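Local coordinates for protein histone-lysine N-methyltransferase, H3 lysine-9 specific SUVH4 (Arabidopsis thaliana, PDB 4QEO) that methylates histone H3, leaving a mark of transcriptional repression, and is required to maintain CpNpG and asymmetric DNA methylation, at residues P380-I385 with N454-I459. Residues are numbered along the deposited sequence; the frame is centred on the assembly and turned at random.
With SAH (S-adenosyl-L-homocysteine), chain E.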
loop_
_atom_site.group_PDB
_atom_site.type_symbol
_atom_site.label_atom_id
_atom_site.label_comp_id
_atom_site.label_asym_id
_atom_site.label_seq_id
_atom_site.Cartn_x
_atom_site.Cartn_y
_atom_site.Cartn_z
ATOM N N PRO A 380 -2.633 -5.707 9.088
ATOM C CA PRO A 380 -2.689 -7.164 8.942
ATOM C C PRO A 380 -3.760 -7.541 7.934
ATOM O O PRO A 380 -4.838 -6.941 7.914
ATOM C CB PRO A 380 -3.086 -7.638 10.342
ATOM C CG PRO A 380 -3.832 -6.478 10.932
ATOM C CD PRO A 380 -3.171 -5.249 10.387
ATOM N N VAL A 381 -3.451 -8.515 7.090
ATOM C CA VAL A 381 -4.442 -9.082 6.191
ATOM C C VAL A 381 -4.993 -10.393 6.765
ATOM O O VAL A 381 -6.213 -10.542 6.904
ATOM C CB VAL A 381 -3.881 -9.296 4.770
ATOM C CG1 VAL A 381 -4.918 -9.976 3.874
ATOM C CG2 VAL A 381 -3.470 -7.961 4.172
ATOM N N CYS A 382 -4.120 -11.339 7.109
ATOM C CA CYS A 382 -4.655 -12.573 7.726
ATOM C C CYS A 382 -3.566 -13.463 8.223
ATOM O O CYS A 382 -2.460 -13.390 7.727
ATOM C CB CYS A 382 -5.483 -13.391 6.724
ATOM S SG CYS A 382 -4.556 -13.847 5.244
ATOM N N GLU A 383 -3.891 -14.329 9.176
ATOM C CA GLU A 383 -2.989 -15.394 9.553
ATOM C C GLU A 383 -3.148 -16.487 8.510
ATOM O O GLU A 383 -4.237 -16.703 7.988
ATOM C CB GLU A 383 -3.342 -15.947 10.948
ATOM C CG GLU A 383 -2.326 -16.966 11.463
ATOM C CD GLU A 383 -2.571 -17.414 12.907
ATOM O OE1 GLU A 383 -3.144 -16.640 13.699
ATOM O OE2 GLU A 383 -2.185 -18.555 13.245
ATOM N N TYR A 384 -2.067 -17.175 8.190
ATOM C CA TYR A 384 -2.197 -18.377 7.387
ATOM C C TYR A 384 -2.699 -19.514 8.289
ATOM O O TYR A 384 -1.945 -20.051 9.095
ATOM C CB TYR A 384 -0.862 -18.733 6.739
ATOM C CG TYR A 384 -0.985 -19.699 5.582
ATOM C CD1 TYR A 384 -0.994 -21.070 5.801
ATOM C CD2 TYR A 384 -1.093 -19.243 4.276
ATOM C CE1 TYR A 384 -1.109 -21.964 4.755
ATOM C CE2 TYR A 384 -1.208 -20.134 3.217
ATOM C CZ TYR A 384 -1.211 -21.497 3.469
ATOM O OH TYR A 384 -1.321 -22.402 2.435
ATOM N N ILE A 385 -3.982 -19.851 8.151
ATOM C CA ILE A 385 -4.625 -20.906 8.942
ATOM C C ILE A 385 -4.819 -22.210 8.149
ATOM O O ILE A 385 -5.183 -22.194 6.970
ATOM C CB ILE A 385 -5.998 -20.423 9.478
ATOM C CG1 ILE A 385 -5.830 -19.169 10.350
ATOM C CG2 ILE A 385 -6.711 -21.530 10.266
ATOM C CD1 ILE A 385 -5.090 -19.411 11.649
ATOM N N ASN A 454 -8.327 -21.026 6.454
ATOM C CA ASN A 454 -9.004 -19.765 6.172
ATOM C C ASN A 454 -8.671 -19.304 4.741
ATOM O O ASN A 454 -8.139 -20.088 3.952
ATOM C CB ASN A 454 -8.643 -18.705 7.211
ATOM C CG ASN A 454 -7.222 -18.199 7.067
ATOM O OD1 ASN A 454 -6.391 -18.807 6.390
ATOM N ND2 ASN A 454 -6.932 -17.079 7.716
ATOM N N PHE A 455 -8.955 -18.044 4.414
ATOM C CA PHE A 455 -8.824 -17.572 3.028
ATOM C C PHE A 455 -7.388 -17.386 2.543
ATOM O O PHE A 455 -7.140 -17.254 1.337
ATOM C CB PHE A 455 -9.628 -16.282 2.791
ATOM C CG PHE A 455 -8.995 -15.038 3.369
ATOM C CD1 PHE A 455 -8.110 -14.277 2.616
ATOM C CD2 PHE A 455 -9.307 -14.613 4.653
ATOM C CE1 PHE A 455 -7.535 -13.136 3.135
ATOM C CE2 PHE A 455 -8.739 -13.465 5.177
ATOM C CZ PHE A 455 -7.856 -12.720 4.414
ATOM N N ALA A 456 -6.456 -17.365 3.488
ATOM C CA ALA A 456 -5.048 -17.125 3.192
ATOM C C ALA A 456 -4.514 -18.012 2.077
ATOM O O ALA A 456 -3.703 -17.566 1.265
ATOM C CB ALA A 456 -4.208 -17.312 4.454
ATOM N N ARG A 457 -4.971 -19.264 2.040
ATOM C CA ARG A 457 -4.486 -20.229 1.052
ATOM C C ARG A 457 -4.811 -19.860 -0.405
ATOM O O ARG A 457 -4.224 -20.420 -1.336
ATOM C CB ARG A 457 -5.013 -21.637 1.376
ATOM C CG ARG A 457 -6.528 -21.720 1.479
ATOM C CD ARG A 457 -7.144 -22.342 0.241
ATOM N NE ARG A 457 -6.973 -23.790 0.235
ATOM C CZ ARG A 457 -7.301 -24.584 -0.781
ATOM N NH1 ARG A 457 -7.105 -25.889 -0.684
ATOM N NH2 ARG A 457 -7.819 -24.075 -1.890
ATOM N N PHE A 458 -5.744 -18.933 -0.602
ATOM C CA PHE A 458 -6.148 -18.533 -1.948
ATOM C C PHE A 458 -5.277 -17.412 -2.512
ATOM O O PHE A 458 -5.433 -17.009 -3.671
ATOM C CB PHE A 458 -7.617 -18.095 -1.963
ATOM C CG PHE A 458 -8.583 -19.221 -1.742
ATOM C CD1 PHE A 458 -8.797 -20.165 -2.730
ATOM C CD2 PHE A 458 -9.271 -19.341 -0.543
ATOM C CE1 PHE A 458 -9.679 -21.214 -2.532
ATOM C CE2 PHE A 458 -10.160 -20.383 -0.338
ATOM C CZ PHE A 458 -10.363 -21.320 -1.337
ATOM N N ILE A 459 -4.360 -16.911 -1.691
ATOM C CA ILE A 459 -3.513 -15.796 -2.106
ATOM C C ILE A 459 -2.316 -16.250 -2.935
ATOM O O ILE A 459 -1.532 -17.087 -2.498
ATOM C CB ILE A 459 -3.052 -14.964 -0.899
ATOM C CG1 ILE A 459 -4.274 -14.373 -0.182
ATOM C CG2 ILE A 459 -2.075 -13.882 -1.349
ATOM C CD1 ILE A 459 -3.994 -13.772 1.227
HETATM N N SAH E . -4.394 -19.985 -7.238
HETATM C CA SAH E . -4.367 -21.012 -6.202
HETATM C CB SAH E . -4.108 -20.392 -4.828
HETATM C CG SAH E . -2.627 -20.305 -4.457
HETATM S SD SAH E . -1.958 -21.907 -3.934
HETATM C C SAH E . -5.640 -21.854 -6.221
HETATM O O SAH E . -6.007 -22.464 -5.217
HETATM O OXT SAH E . -6.329 -21.948 -7.241
HETATM C "C5'" SAH E . -0.520 -21.796 -5.027
HETATM C "C4'" SAH E . -0.792 -22.476 -6.359
HETATM O "O4'" SAH E . -1.416 -21.550 -7.231
HETATM C "C3'" SAH E . 0.485 -22.956 -7.032
HETATM O "O3'" SAH E . 0.627 -24.350 -6.908
HETATM C "C2'" SAH E . 0.323 -22.570 -8.485
HETATM O "O2'" SAH E . -0.150 -23.663 -9.238
HETATM C "C1'" SAH E . -0.729 -21.481 -8.464
HETATM N N9 SAH E . -0.029 -20.191 -8.550
HETATM C C8 SAH E . 0.228 -19.326 -7.515
HETATM N N7 SAH E . 0.909 -18.263 -7.999
HETATM C C5 SAH E . 1.101 -18.448 -9.324
HETATM C C6 SAH E . 1.734 -17.681 -10.292
HETATM N N6 SAH E . 2.288 -16.519 -9.956
HETATM N N1 SAH E . 1.778 -18.135 -11.596
HETATM C C2 SAH E . 1.197 -19.342 -11.935
HETATM N N3 SAH E . 0.568 -20.100 -10.967
HETATM C C4 SAH E . 0.518 -19.658 -9.686
HETATM O O HOH W 1 -5.623 -20.926 4.621
#
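Asn-454 grips the backbone of 380-385 with both ends of its amide. Asn-454 ND2 donates to Glu-383 O at 2.7 Å, nearly in line with that carbonyl. Asn-454 OD1 accepts Ile-385 N at 3.2 Å, with the donor above the carbonyl plane rather than on a lone pair. A weak bond from Asn-454 N to Ile-385 O adds a backbone link. The side chains of Ile-385 and Asn-454 cross at about a right angle, with Ile-385 CB 3.5 Å from Asn-454 CG. An alanine in place of Asn-454 would probably leave Glu-383 O and Ile-385 N without these partners and open a gap beside Ile-385.

Both segments belong to the SET domain. Val-381 and Cys-382 form a classic beta bulge opposite Leu-486 of strand 483-488.

Cys-382 points at the 3-10 turn 456-458. Cys-382 SG sits between the backbone N and the carbonyl carbon (chi1 57°) and meets Ala-456 CB. The same sulfur meets the Phe-455 ring obliquely, Cys-382 SG 4.1 Å from its centroid and 34° off the ring normal, a sulfur-aromatic contact. Cys-382 CB approaches Phe-455 CZ at 3.4 Å. The ring of Tyr-384 brings CD2 against Ala-456 CB.

The turn leads into the cofactor pocket, where Arg-457 O lies 3.5 Å from CB of S-adenosyl-L-homocysteine. A water lies 2.7 Å from both Ile-385 O and Asn-454 O and weakly accepts Arg-457 N. Arg-457 NE bonds to Ala-449 O, and the guanidinium makes cation-pi contacts with Tyr-402 and Phe-271. Tyr-384 also packs on a basic side chain of the bound peptide.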